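Local coordinates for malonyl acyl carrier protein transacylase (Streptococcus pneumoniae, PDB 3IM8), which probably transfers the malonyl group of malonyl-CoA to holo acyl carrier protein, supplying malonyl units for fatty acid synthesis, at residues R20-Q25 and A292-Q297; I33-Q38 and D104-V109; Y159-Q164 and K283-T288; K209-L214 and L243-V248. All coordinates share one frame; numbering follows the deposited sequence.

Contact 1 of 4, residues R20-Q25 and A292-Q297; sequences RDFYDQ and AHVEDQ
D21 and F22, on the short helix 20-25, meet the end of strand 290-294 and the first residue of helix 297-304 in a partly buried contact with a polar half around D21 and a more apolar half around F22. The backbone N of Q297 donates to D21 OD2 over 2.9 Å, a bent bond that meets the oxygen from above the carboxylate plane. Because D21 CG sits between its own N and carbonyl carbon (chi1 53°), the carboxylate also reaches back, and OD1 accepts from F22 N. A water donates to OD1 of D21 at 2.6 Å and to E295 O at 2.7 Å. A short acidic side chain suits this place, where the nearby helix start would probably stabilise its charge. D296, at the N-cap, touches D21 OD2 with its CB but sends OD1 to S299 OG. F22 CZ comes obliquely to 3.0 Å from D296 O and has V294 CG1 as apolar neighbour at 4.0 Å, while Q297 OE1 sits 3.5 Å from F22 CE1, at the ring edge, where C-H groups are slightly positive. I72, L75 and L300 also touch the ring. The result is an N-capped strand-to-helix junction at an outermost strand of the acyl transferase fold's parallel sheet.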
loop_
_atom_site.group_PDB
_atom_site.type_symbol
_atom_site.label_atom_id
_atom_site.label_comp_id
_atom_site.label_asym_id
_atom_site.label_seq_id
_atom_site.Cartn_x
_atom_site.Cartn_y
_atom_site.Cartn_z
ATOM N N ARG A 20 17.544 2.913 -8.562
ATOM C CA ARG A 20 19.000 3.203 -8.657
ATOM C C ARG A 20 19.333 4.115 -9.845
ATOM O O ARG A 20 20.180 5.013 -9.715
ATOM C CB ARG A 20 19.863 1.910 -8.730
ATOM C CG ARG A 20 21.384 2.198 -8.930
ATOM C CD ARG A 20 22.033 2.501 -7.615
ATOM N NE ARG A 20 23.213 3.353 -7.772
ATOM C CZ ARG A 20 24.201 3.471 -6.867
ATOM N NH1 ARG A 20 25.189 4.324 -7.091
ATOM N NH2 ARG A 20 24.208 2.746 -5.728
ATOM N N ASP A 21 18.700 3.865 -11.006
ATOM C CA ASP A 21 18.809 4.773 -12.171
ATOM C C ASP A 21 18.500 6.248 -11.798
ATOM O O ASP A 21 19.321 7.176 -12.043
ATOM C CB ASP A 21 17.959 4.266 -13.359
ATOM C CG ASP A 21 16.476 3.980 -13.005
ATOM O OD1 ASP A 21 16.036 4.122 -11.858
ATOM O OD2 ASP A 21 15.723 3.577 -13.914
ATOM N N PHE A 22 17.353 6.463 -11.166
ATOM C CA PHE A 22 16.974 7.798 -10.705
ATOM C C PHE A 22 17.991 8.336 -9.719
ATOM O O PHE A 22 18.320 9.512 -9.797
ATOM C CB PHE A 22 15.608 7.787 -10.043
ATOM C CG PHE A 22 14.487 7.489 -10.978
ATOM C CD1 PHE A 22 14.563 7.840 -12.343
ATOM C CD2 PHE A 22 13.306 6.892 -10.503
ATOM C CE1 PHE A 22 13.474 7.590 -13.185
ATOM C CE2 PHE A 22 12.224 6.644 -11.362
ATOM C CZ PHE A 22 12.318 6.979 -12.689
ATOM N N TYR A 23 18.486 7.480 -8.812
ATOM C CA TYR A 23 19.400 7.882 -7.727
ATOM C C TYR A 23 20.712 8.517 -8.205
ATOM O O TYR A 23 21.129 9.568 -7.668
ATOM C CB TYR A 23 19.670 6.705 -6.743
ATOM C CG TYR A 23 20.685 6.943 -5.605
ATOM C CD1 TYR A 23 20.239 7.190 -4.294
ATOM C CD2 TYR A 23 22.086 6.855 -5.829
ATOM C CE1 TYR A 23 21.133 7.377 -3.237
ATOM C CE2 TYR A 23 23.024 7.046 -4.749
ATOM C CZ TYR A 23 22.508 7.292 -3.482
ATOM O OH TYR A 23 23.310 7.486 -2.450
ATOM N N ASP A 24 21.339 7.888 -9.197
ATOM C CA ASP A 24 22.568 8.373 -9.791
ATOM C C ASP A 24 22.373 9.640 -10.649
ATOM O O ASP A 24 23.254 10.534 -10.702
ATOM C CB ASP A 24 23.189 7.252 -10.617
ATOM C CG ASP A 24 23.725 6.148 -9.757
ATOM O OD1 ASP A 24 24.347 6.446 -8.737
ATOM O OD2 ASP A 24 23.546 4.979 -10.092
ATOM N N GLN A 25 21.205 9.727 -11.281
ATOM C CA GLN A 25 20.915 10.756 -12.277
ATOM C C GLN A 25 20.310 12.041 -11.711
ATOM O O GLN A 25 20.526 13.105 -12.256
ATOM C CB GLN A 25 19.959 10.232 -13.327
ATOM C CG GLN A 25 19.585 11.323 -14.297
ATOM C CD GLN A 25 19.283 10.773 -15.626
ATOM O OE1 GLN A 25 19.115 9.568 -15.778
ATOM N NE2 GLN A 25 19.204 11.643 -16.625
ATOM N N ALA A 292 -0.868 5.840 -16.086
ATOM C CA ALA A 292 0.543 5.858 -16.325
ATOM C C ALA A 292 1.162 5.440 -15.001
ATOM O O ALA A 292 0.560 5.599 -13.938
ATOM C CB ALA A 292 0.956 7.267 -16.644
ATOM N N HIS A 293 2.354 4.874 -15.061
ATOM C CA HIS A 293 3.099 4.605 -13.857
ATOM C C HIS A 293 4.532 5.042 -14.065
ATOM O O HIS A 293 4.985 5.077 -15.190
ATOM C CB HIS A 293 3.001 3.122 -13.511
ATOM C CG HIS A 293 3.596 2.207 -14.538
ATOM N ND1 HIS A 293 4.914 1.781 -14.486
ATOM C CD2 HIS A 293 3.058 1.624 -15.633
ATOM C CE1 HIS A 293 5.158 0.981 -15.505
ATOM N NE2 HIS A 293 4.049 0.879 -16.222
ATOM N N VAL A 294 5.246 5.386 -12.985
ATOM C CA VAL A 294 6.650 5.718 -13.073
ATOM C C VAL A 294 7.407 4.943 -12.006
ATOM O O VAL A 294 7.106 5.111 -10.804
ATOM C CB VAL A 294 6.887 7.250 -12.927
ATOM C CG1 VAL A 294 8.381 7.554 -13.036
ATOM C CG2 VAL A 294 6.219 7.989 -14.030
ATOM N N GLU A 295 8.337 4.069 -12.431
ATOM C CA GLU A 295 9.208 3.330 -11.478
ATOM C C GLU A 295 10.706 3.335 -11.881
ATOM O O GLU A 295 11.561 2.959 -11.084
ATOM C CB GLU A 295 8.739 1.867 -11.342
ATOM C CG GLU A 295 9.002 1.070 -12.605
ATOM C CD GLU A 295 8.616 -0.368 -12.491
ATOM O OE1 GLU A 295 8.536 -0.894 -11.366
ATOM O OE2 GLU A 295 8.340 -0.974 -13.536
ATOM N N ASP A 296 11.005 3.759 -13.119
ATOM C CA ASP A 296 12.358 3.699 -13.722
ATOM C C ASP A 296 12.522 4.708 -14.906
ATOM O O ASP A 296 11.600 5.465 -15.213
ATOM C CB ASP A 296 12.726 2.259 -14.151
ATOM C CG ASP A 296 11.797 1.690 -15.221
ATOM O OD1 ASP A 296 10.992 2.451 -15.790
ATOM O OD2 ASP A 296 11.817 0.460 -15.457
ATOM N N GLN A 297 13.682 4.744 -15.556
ATOM C CA GLN A 297 13.950 5.796 -16.554
ATOM C C GLN A 297 12.984 5.646 -17.697
ATOM O O GLN A 297 12.334 6.622 -18.114
ATOM C CB GLN A 297 15.419 5.821 -17.065
ATOM C CG GLN A 297 15.772 7.177 -17.801
ATOM C CD GLN A 297 15.658 8.389 -16.868
ATOM O OE1 GLN A 297 15.885 8.272 -15.651
ATOM N NE2 GLN A 297 15.312 9.563 -17.426
HETATM O O HOH W 1 14.209 2.537 -10.903
#

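Contact 2 of 4, residues I33-Q38 and D104-V109; sequences IDRASQ and DFEDAV
A36 packs its methyl against F105 and V109 where helix 27-40 crosses the start of helix 105-122, a helix-helix packing motif in the acyl transferase fold. The axes of the two short segments approach to 9.5 Å at a crossing angle of -54°, and alanine suits the inner position because its single methyl lets the backbones come close. F105 CG is anti to the backbone N (chi1 172°), directed toward helix 27-40. Its ring turns an edge to R35, with CE2 4.1 Å from R35 CB near the ring plane, and A36 CB approaches CZ obliquely. One face of the same ring carries V109 CG2, offset toward the rim, and this methyl also lies 4.0 Å from A36 CB. V70 and R74 of helix 58-78 add further contacts to F105.

Outside this apolar centre R35 and E106 pass obliquely, their guanidinium and carboxylate planes 79° apart. The aliphatic part of R35 does the touching, CG to OE2 of E106 at 3.5 Å, whereas the salt bridge from R35 NE to E106 OE2 is long at 3.7 Å. The far end of R35 has its own acid, E31, which pairs with NH2. Long, flexible chains fit this outer position, where apolar stems can pack while charged ends remain near solvent. A water bridges backbone and carboxylate, donating to R35 O at 2.8 Å and to E106 OE2 at 2.6 Å.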
loop_
_atom_site.group_PDB
_atom_site.type_symbol
_atom_site.label_atom_id
_atom_site.label_comp_id
_atom_site.label_asym_id
_atom_site.label_seq_id
_atom_site.Cartn_x
_atom_site.Cartn_y
_atom_site.Cartn_z
ATOM N N ILE A 33 16.954 9.412 -0.649
ATOM C CA ILE A 33 17.385 8.092 -0.147
ATOM C C ILE A 33 18.427 8.235 0.970
ATOM O O ILE A 33 18.343 7.514 1.951
ATOM C CB ILE A 33 17.914 7.130 -1.314
ATOM C CG1 ILE A 33 16.824 6.871 -2.358
ATOM C CG2 ILE A 33 18.383 5.764 -0.789
ATOM C CD1 ILE A 33 15.534 6.277 -1.787
ATOM N N ASP A 34 19.427 9.116 0.794
ATOM C CA ASP A 34 20.472 9.325 1.833
ATOM C C ASP A 34 19.880 9.919 3.127
ATOM O O ASP A 34 20.243 9.508 4.221
ATOM C CB ASP A 34 21.676 10.154 1.334
ATOM C CG ASP A 34 22.386 9.528 0.085
ATOM O OD1 ASP A 34 22.004 8.416 -0.401
ATOM O OD2 ASP A 34 23.355 10.159 -0.407
ATOM N N ARG A 35 18.907 10.809 3.006
ATOM C CA ARG A 35 18.107 11.214 4.172
ATOM C C ARG A 35 17.431 10.031 4.901
ATOM O O ARG A 35 17.376 10.010 6.119
ATOM C CB ARG A 35 17.052 12.227 3.753
ATOM C CG ARG A 35 17.066 13.388 4.596
ATOM C CD ARG A 35 18.284 14.260 4.269
ATOM N NE ARG A 35 18.644 15.118 5.393
ATOM C CZ ARG A 35 19.094 16.373 5.305
ATOM N NH1 ARG A 35 19.358 17.032 6.423
ATOM N NH2 ARG A 35 19.268 16.990 4.124
ATOM N N ALA A 36 16.913 9.039 4.162
ATOM C CA ALA A 36 16.259 7.930 4.830
ATOM C C ALA A 36 17.350 7.093 5.485
ATOM O O ALA A 36 17.160 6.561 6.562
ATOM C CB ALA A 36 15.446 7.109 3.839
ATOM N N SER A 37 18.504 6.997 4.827
ATOM C CA SER A 37 19.615 6.202 5.365
ATOM C C SER A 37 20.039 6.756 6.697
ATOM O O SER A 37 20.127 5.990 7.631
ATOM C CB SER A 37 20.792 6.116 4.409
ATOM O OG SER A 37 20.459 5.311 3.285
ATOM N N GLN A 38 20.249 8.080 6.794
ATOM C CA GLN A 38 20.482 8.737 8.095
ATOM C C GLN A 38 19.440 8.414 9.157
ATOM O O GLN A 38 19.796 8.049 10.269
ATOM C CB GLN A 38 20.619 10.256 7.990
ATOM C CG GLN A 38 21.459 10.819 9.122
ATOM C CD GLN A 38 22.111 12.156 8.773
ATOM O OE1 GLN A 38 23.024 12.638 9.485
ATOM N NE2 GLN A 38 21.647 12.768 7.670
ATOM N N ASP A 104 5.729 14.418 7.823
ATOM C CA ASP A 104 7.126 14.757 7.488
ATOM C C ASP A 104 7.866 13.506 6.957
ATOM O O ASP A 104 7.649 12.385 7.437
ATOM C CB ASP A 104 7.874 15.358 8.702
ATOM C CG ASP A 104 9.406 15.487 8.477
ATOM O OD1 ASP A 104 9.851 16.447 7.807
ATOM O OD2 ASP A 104 10.187 14.637 8.985
ATOM N N PHE A 105 8.716 13.707 5.963
ATOM C CA PHE A 105 9.355 12.581 5.345
ATOM C C PHE A 105 10.230 11.780 6.326
ATOM O O PHE A 105 10.112 10.538 6.414
ATOM C CB PHE A 105 10.192 13.034 4.159
ATOM C CG PHE A 105 11.026 11.949 3.594
ATOM C CD1 PHE A 105 10.431 10.789 3.129
ATOM C CD2 PHE A 105 12.413 12.075 3.536
ATOM C CE1 PHE A 105 11.206 9.742 2.567
ATOM C CE2 PHE A 105 13.183 11.055 3.018
ATOM C CZ PHE A 105 12.566 9.872 2.530
ATOM N N GLU A 106 11.118 12.471 7.038
ATOM C CA GLU A 106 11.975 11.822 8.041
ATOM C C GLU A 106 11.184 11.131 9.171
ATOM O O GLU A 106 11.535 10.027 9.615
ATOM C CB GLU A 106 13.024 12.834 8.563
ATOM C CG GLU A 106 14.114 13.046 7.530
ATOM C CD GLU A 106 14.994 14.261 7.758
ATOM O OE1 GLU A 106 14.481 15.403 7.667
ATOM O OE2 GLU A 106 16.217 14.095 7.938
ATOM N N ASP A 107 10.098 11.759 9.610
ATOM C CA ASP A 107 9.147 11.108 10.518
ATOM C C ASP A 107 8.577 9.787 9.931
ATOM O O ASP A 107 8.462 8.783 10.642
ATOM C CB ASP A 107 7.964 12.037 10.790
ATOM C CG ASP A 107 8.278 13.095 11.830
ATOM O OD1 ASP A 107 9.337 12.979 12.469
ATOM O OD2 ASP A 107 7.483 14.070 11.966
ATOM N N ALA A 108 8.207 9.833 8.642
ATOM C CA ALA A 108 7.606 8.705 7.947
ATOM C C ALA A 108 8.583 7.541 7.951
ATOM O O ALA A 108 8.239 6.427 8.281
ATOM C CB ALA A 108 7.287 9.102 6.506
ATOM N N VAL A 109 9.819 7.811 7.573
ATOM C CA VAL A 109 10.823 6.776 7.484
ATOM C C VAL A 109 10.962 6.057 8.825
ATOM O O VAL A 109 10.944 4.810 8.834
ATOM C CB VAL A 109 12.161 7.357 7.048
ATOM C CG1 VAL A 109 13.224 6.285 7.033
ATOM C CG2 VAL A 109 12.028 7.963 5.629
HETATM O O HOH W 2 18.088 12.260 7.652
#

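Contact 3 of 4, residues Y159-Q164 and K283-T288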
loop_
_atom_site.group_PDB
_atom_site.type_symbol
_atom_site.label_atom_id
_atom_site.label_comp_id
_atom_site.label_asym_id
_atom_site.label_seq_id
_atom_site.Cartn_x
_atom_site.Cartn_y
_atom_site.Cartn_z
ATOM N N TYR A 159 -9.871 -5.259 -0.830
ATOM C CA TYR A 159 -10.859 -5.036 -1.902
ATOM C C TYR A 159 -10.152 -4.331 -3.066
ATOM O O TYR A 159 -10.142 -3.108 -3.141
ATOM C CB TYR A 159 -12.047 -4.182 -1.431
ATOM C CG TYR A 159 -12.918 -4.866 -0.369
ATOM C CD1 TYR A 159 -12.587 -4.793 0.998
ATOM C CD2 TYR A 159 -14.065 -5.562 -0.720
ATOM C CE1 TYR A 159 -13.371 -5.405 1.978
ATOM C CE2 TYR A 159 -14.879 -6.180 0.284
ATOM C CZ TYR A 159 -14.502 -6.091 1.624
ATOM O OH TYR A 159 -15.251 -6.653 2.609
ATOM N N ASN A 160 -9.575 -5.114 -3.974
ATOM C CA ASN A 160 -8.795 -4.557 -5.106
ATOM C C ASN A 160 -9.638 -4.048 -6.287
ATOM O O ASN A 160 -9.494 -2.888 -6.705
ATOM C CB ASN A 160 -7.678 -5.530 -5.576
ATOM C CG ASN A 160 -6.747 -5.979 -4.445
ATOM O OD1 ASN A 160 -6.477 -5.241 -3.493
ATOM N ND2 ASN A 160 -6.205 -7.193 -4.581
ATOM N N THR A 161 -10.467 -4.927 -6.843
ATOM C CA THR A 161 -11.455 -4.601 -7.884
ATOM C C THR A 161 -12.804 -5.269 -7.522
ATOM O O THR A 161 -12.832 -6.116 -6.615
ATOM C CB THR A 161 -10.990 -5.066 -9.289
ATOM O OG1 THR A 161 -11.171 -6.480 -9.410
ATOM C CG2 THR A 161 -9.462 -4.721 -9.521
ATOM N N PRO A 162 -13.924 -4.873 -8.192
ATOM C CA PRO A 162 -15.184 -5.587 -7.915
ATOM C C PRO A 162 -15.084 -7.103 -8.209
ATOM O O PRO A 162 -15.883 -7.908 -7.676
ATOM C CB PRO A 162 -16.196 -4.906 -8.845
ATOM C CG PRO A 162 -15.651 -3.479 -9.047
ATOM C CD PRO A 162 -14.128 -3.711 -9.101
ATOM N N ALA A 163 -14.079 -7.503 -8.993
ATOM C CA ALA A 163 -13.873 -8.944 -9.309
ATOM C C ALA A 163 -12.534 -9.524 -8.781
ATOM O O ALA A 163 -11.979 -10.467 -9.326
ATOM C CB ALA A 163 -14.067 -9.194 -10.802
ATOM N N GLN A 164 -12.009 -8.904 -7.732
ATOM C CA GLN A 164 -10.725 -9.314 -7.182
ATOM C C GLN A 164 -10.635 -8.937 -5.714
ATOM O O GLN A 164 -10.276 -7.811 -5.371
ATOM C CB GLN A 164 -9.577 -8.671 -7.961
ATOM C CG GLN A 164 -8.389 -9.591 -8.190
ATOM C CD GLN A 164 -7.335 -9.462 -7.108
ATOM O OE1 GLN A 164 -7.587 -9.763 -5.941
ATOM N NE2 GLN A 164 -6.146 -9.012 -7.490
ATOM N N LYS A 283 -7.190 -0.313 -14.198
ATOM C CA LYS A 283 -7.510 -0.703 -15.566
ATOM C C LYS A 283 -8.755 -1.603 -15.570
ATOM O O LYS A 283 -9.546 -1.556 -16.491
ATOM C CB LYS A 283 -6.355 -1.510 -16.149
ATOM C CG LYS A 283 -5.836 -1.092 -17.506
ATOM C CD LYS A 283 -6.569 -1.766 -18.658
ATOM C CE LYS A 283 -5.879 -1.464 -19.994
ATOM N NZ LYS A 283 -6.882 -1.416 -21.077
ATOM N N LYS A 284 -8.895 -2.447 -14.550
ATOM C CA LYS A 284 -10.076 -3.257 -14.395
ATOM C C LYS A 284 -11.240 -2.395 -13.876
ATOM O O LYS A 284 -12.337 -2.462 -14.408
ATOM C CB LYS A 284 -9.815 -4.465 -13.480
ATOM C CG LYS A 284 -8.487 -5.200 -13.700
ATOM C CD LYS A 284 -8.626 -6.482 -14.505
ATOM C CE LYS A 284 -7.330 -7.275 -14.523
ATOM N NZ LYS A 284 -7.597 -8.687 -14.953
ATOM N N ILE A 285 -11.007 -1.560 -12.865
ATOM C CA ILE A 285 -12.051 -0.660 -12.349
ATOM C C ILE A 285 -12.604 0.204 -13.454
ATOM O O ILE A 285 -13.795 0.327 -13.595
ATOM C CB ILE A 285 -11.542 0.237 -11.180
ATOM C CG1 ILE A 285 -11.122 -0.667 -10.004
ATOM C CG2 ILE A 285 -12.624 1.229 -10.733
ATOM C CD1 ILE A 285 -10.019 -0.102 -9.113
ATOM N N ASP A 286 -11.732 0.823 -14.238
ATOM C CA ASP A 286 -12.164 1.665 -15.338
ATOM C C ASP A 286 -11.082 1.695 -16.444
ATOM O O ASP A 286 -10.180 2.492 -16.407
ATOM C CB ASP A 286 -12.475 3.075 -14.817
ATOM C CG ASP A 286 -13.008 4.037 -15.915
ATOM O OD1 ASP A 286 -13.266 3.606 -17.067
ATOM O OD2 ASP A 286 -13.150 5.243 -15.606
ATOM N N GLN A 287 -11.201 0.801 -17.423
ATOM C CA GLN A 287 -10.387 0.839 -18.656
ATOM C C GLN A 287 -10.376 2.158 -19.423
ATOM O O GLN A 287 -9.434 2.381 -20.169
ATOM C CB GLN A 287 -10.786 -0.277 -19.633
ATOM C CG GLN A 287 -12.079 -0.011 -20.406
ATOM C CD GLN A 287 -13.306 -0.651 -19.769
ATOM O OE1 GLN A 287 -13.607 -1.835 -20.027
ATOM N NE2 GLN A 287 -14.039 0.130 -18.936
ATOM N N THR A 288 -11.386 3.020 -19.264
ATOM C CA THR A 288 -11.344 4.352 -19.914
ATOM C C THR A 288 -10.518 5.400 -19.163
ATOM O O THR A 288 -10.263 6.474 -19.716
ATOM C CB THR A 288 -12.761 4.999 -20.154
ATOM O OG1 THR A 288 -13.344 5.410 -18.897
ATOM C CG2 THR A 288 -13.686 4.036 -20.926
#
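N160 brings two flat groups to its meeting with I285: a peptide carbonyl, whose O lies 3.7 Å from I285 CD1, and a side-chain amide that leads away to Q164. N160 ND2 donates to Q164 OE1 over 3.2 Å, standing above the carbonyl plane of Q164, 44° out of it, while OE1 is itself tilted from the plane of the N160 amide. F281, one turn back on helix 277-285, touches the side chains of N160, T161 and Q164. The amide of N160 lies about 9 Å from the side chains of S90 and H199, the predicted active-site pair.

The chain turns sharply here. N160 and T161 both face Q164 in a classic beta bulge, and a type I turn runs from T161 to Q164. T161 OG1 stands between the backbone N and the carbonyl carbon (chi1 77°), where it accepts from A163 N at 3.1 Å in an ST turn. A threonine thus serves two sides: its hydroxyl braces the turn, and its methyl CG2 crosses toward K284, 4.0 Å from CB. P162, whose ring suits a turn, places CD 4.4 Å from I285 CG1. K284 touches through its stem alone, its charged end leading away.

The turn links strands 154-161 and 164-169 of the mixed sheet, which has the strand order of a ferredoxin-like subdomain, and helix 277-285 belongs to the larger subdomain. Since no hydrogen bond crosses between these two segments and the buried surface is small, the subdomains meet here through van der Waals contacts, mostly between carbons, with one carbonyl oxygen against a methyl.

Contact 4 of 4, residues K209-L214 and L243-V248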
loop_
_atom_site.group_PDB
_atom_site.type_symbol
_atom_site.label_atom_id
_atom_site.label_comp_id
_atom_site.label_asym_id
_atom_site.label_seq_id
_atom_site.Cartn_x
_atom_site.Cartn_y
_atom_site.Cartn_z
ATOM N N LYS A 209 0.659 -1.443 19.392
ATOM C CA LYS A 209 1.999 -0.917 19.452
ATOM C C LYS A 209 2.084 0.304 18.523
ATOM O O LYS A 209 2.767 1.274 18.829
ATOM C CB LYS A 209 3.012 -1.989 19.048
ATOM C CG LYS A 209 3.415 -3.032 20.163
ATOM C CD LYS A 209 4.725 -3.780 19.794
ATOM C CE LYS A 209 5.102 -4.921 20.773
ATOM N NZ LYS A 209 5.434 -4.428 22.186
ATOM N N LEU A 210 1.356 0.246 17.396
ATOM C CA LEU A 210 1.526 1.260 16.370
ATOM C C LEU A 210 0.823 2.493 16.900
ATOM O O LEU A 210 1.309 3.588 16.720
ATOM C CB LEU A 210 0.953 0.825 15.019
ATOM C CG LEU A 210 0.953 1.787 13.790
ATOM C CD1 LEU A 210 2.349 2.102 13.331
ATOM C CD2 LEU A 210 0.225 1.154 12.668
ATOM N N ALA A 211 -0.280 2.287 17.628
ATOM C CA ALA A 211 -1.038 3.417 18.203
ATOM C C ALA A 211 -0.214 4.222 19.227
ATOM O O ALA A 211 -0.243 5.476 19.215
ATOM C CB ALA A 211 -2.385 2.953 18.775
ATOM N N GLU A 212 0.584 3.510 20.031
ATOM C CA GLU A 212 1.501 4.157 20.958
ATOM C C GLU A 212 2.526 4.950 20.162
ATOM O O GLU A 212 2.885 6.061 20.541
ATOM C CB GLU A 212 2.287 3.158 21.851
ATOM C CG GLU A 212 1.521 2.077 22.597
ATOM C CD GLU A 212 2.487 1.094 23.346
ATOM O OE1 GLU A 212 2.591 -0.135 22.984
ATOM O OE2 GLU A 212 3.170 1.569 24.267
ATOM N N THR A 213 3.037 4.366 19.068
ATOM C CA THR A 213 4.103 5.029 18.301
ATOM C C THR A 213 3.514 6.243 17.629
ATOM O O THR A 213 4.156 7.284 17.575
ATOM C CB THR A 213 4.742 4.110 17.219
ATOM O OG1 THR A 213 5.361 2.990 17.860
ATOM C CG2 THR A 213 5.829 4.868 16.444
ATOM N N LEU A 214 2.296 6.084 17.098
ATOM C CA LEU A 214 1.632 7.168 16.364
ATOM C C LEU A 214 1.327 8.372 17.258
ATOM O O LEU A 214 1.446 9.522 16.816
ATOM C CB LEU A 214 0.359 6.680 15.634
ATOM C CG LEU A 214 0.632 5.870 14.358
ATOM C CD1 LEU A 214 -0.633 5.060 14.031
ATOM C CD2 LEU A 214 1.109 6.783 13.227
ATOM N N LEU A 243 -6.921 6.317 12.335
ATOM C CA LEU A 243 -7.157 5.592 11.093
ATOM C C LEU A 243 -5.966 4.677 10.739
ATOM O O LEU A 243 -6.158 3.566 10.261
ATOM C CB LEU A 243 -7.502 6.576 9.957
ATOM C CG LEU A 243 -8.908 7.200 9.998
ATOM C CD1 LEU A 243 -9.100 8.410 9.023
ATOM C CD2 LEU A 243 -10.027 6.197 9.757
ATOM N N LEU A 244 -4.733 5.146 10.979
ATOM C CA LEU A 244 -3.562 4.332 10.696
ATOM C C LEU A 244 -3.481 3.159 11.681
ATOM O O LEU A 244 -3.081 2.047 11.325
ATOM C CB LEU A 244 -2.307 5.183 10.729
ATOM C CG LEU A 244 -2.267 6.182 9.578
ATOM C CD1 LEU A 244 -1.144 7.092 9.835
ATOM C CD2 LEU A 244 -2.165 5.502 8.193
ATOM N N THR A 245 -3.884 3.426 12.917
ATOM C CA THR A 245 -4.062 2.394 13.899
ATOM C C THR A 245 -4.958 1.271 13.410
ATOM O O THR A 245 -4.563 0.136 13.484
ATOM C CB THR A 245 -4.557 2.978 15.204
ATOM O OG1 THR A 245 -3.484 3.720 15.770
ATOM C CG2 THR A 245 -5.002 1.860 16.169
ATOM N N ARG A 246 -6.144 1.591 12.887
ATOM C CA ARG A 246 -7.083 0.568 12.359
ATOM C C ARG A 246 -6.653 -0.037 11.022
ATOM O O ARG A 246 -6.939 -1.203 10.748
ATOM C CB ARG A 246 -8.502 1.109 12.275
ATOM C CG ARG A 246 -9.065 1.460 13.683
ATOM C CD ARG A 246 -10.570 1.612 13.662
ATOM N NE ARG A 246 -10.975 2.767 12.877
ATOM C CZ ARG A 246 -11.787 2.742 11.818
ATOM N NH1 ARG A 246 -12.302 1.623 11.345
ATOM N NH2 ARG A 246 -12.088 3.870 11.217
ATOM N N GLN A 247 -5.984 0.765 10.193
ATOM C CA GLN A 247 -5.600 0.321 8.856
ATOM C C GLN A 247 -4.916 -1.052 8.822
ATOM O O GLN A 247 -5.206 -1.835 7.910
ATOM C CB GLN A 247 -4.726 1.363 8.146
ATOM C CG GLN A 247 -4.403 1.060 6.703
ATOM C CD GLN A 247 -2.917 1.363 6.392
ATOM O OE1 GLN A 247 -2.018 1.055 7.199
ATOM N NE2 GLN A 247 -2.664 1.969 5.233
ATOM N N VAL A 248 -4.037 -1.334 9.790
ATOM C CA VAL A 248 -3.240 -2.595 9.827
ATOM C C VAL A 248 -4.108 -3.834 10.145
ATOM O O VAL A 248 -3.781 -4.968 9.788
ATOM C CB VAL A 248 -1.905 -2.487 10.707
ATOM C CG1 VAL A 248 -0.943 -1.432 10.169
ATOM C CG2 VAL A 248 -2.195 -2.201 12.179
#
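T245 OG1, hydrogen-bonded to A241 O one turn back in its own helix, is pressed against the neighbouring helix: A211 CB lies 3.3 Å away and L214 CD1 3.6 Å away. The hydroxyl thus keeps a polar partner within its own helix while presenting a compact surface to carbon, which suits threonine to a partly buried place. A211 has only a methyl there, so the backbones come close, and T245 CG2 also reaches its CB, at 3.9 Å. The helix segments 209-214 and 243-247 form an antiparallel pair, their axes 9.0 Å apart at closest and their directions 157° apart. Three leucines and V248 fill the buried side. L214 crosses L244 at about a right angle, its CD1 3.7 Å from L244 CB. L210 CG, anti to the backbone N (chi1 177°), is carried toward the other helix, where CD2 of L210 touches L244 O and also V248 CG1, at 3.8 Å. L97 and E93 of helix 92-99 lie against L244 as well. Beyond the pair is the predicted active site: Q247 O accepts from H199 ND1, Q247 NE2 donates to S90 O, and the V248 side chain comes within about 5 Å of that of H199.

Contacts 1 and 2 have centres 19 Å apart and touch: Y23 of helix 20-25 packs on I33 and probably bonds D34 of the next helix, 27-40. Contacts 3 and 4 lie on opposite sides of the chain's centre, their centres 28 Å apart; contact 4 comes close to the predicted S90 and H199, while in contact 3 the N160 side chain stays about 9 Å from theirs. Along the chain, contact 1 spans the other three; contact 2 closes first, and contact 4 falls within the span of contact 3. Helix 277-285 of contact 3 leads on to strand 290-294 of contact 1. The single acyl transferase domain thus has its first helix brought against the end of its last strand.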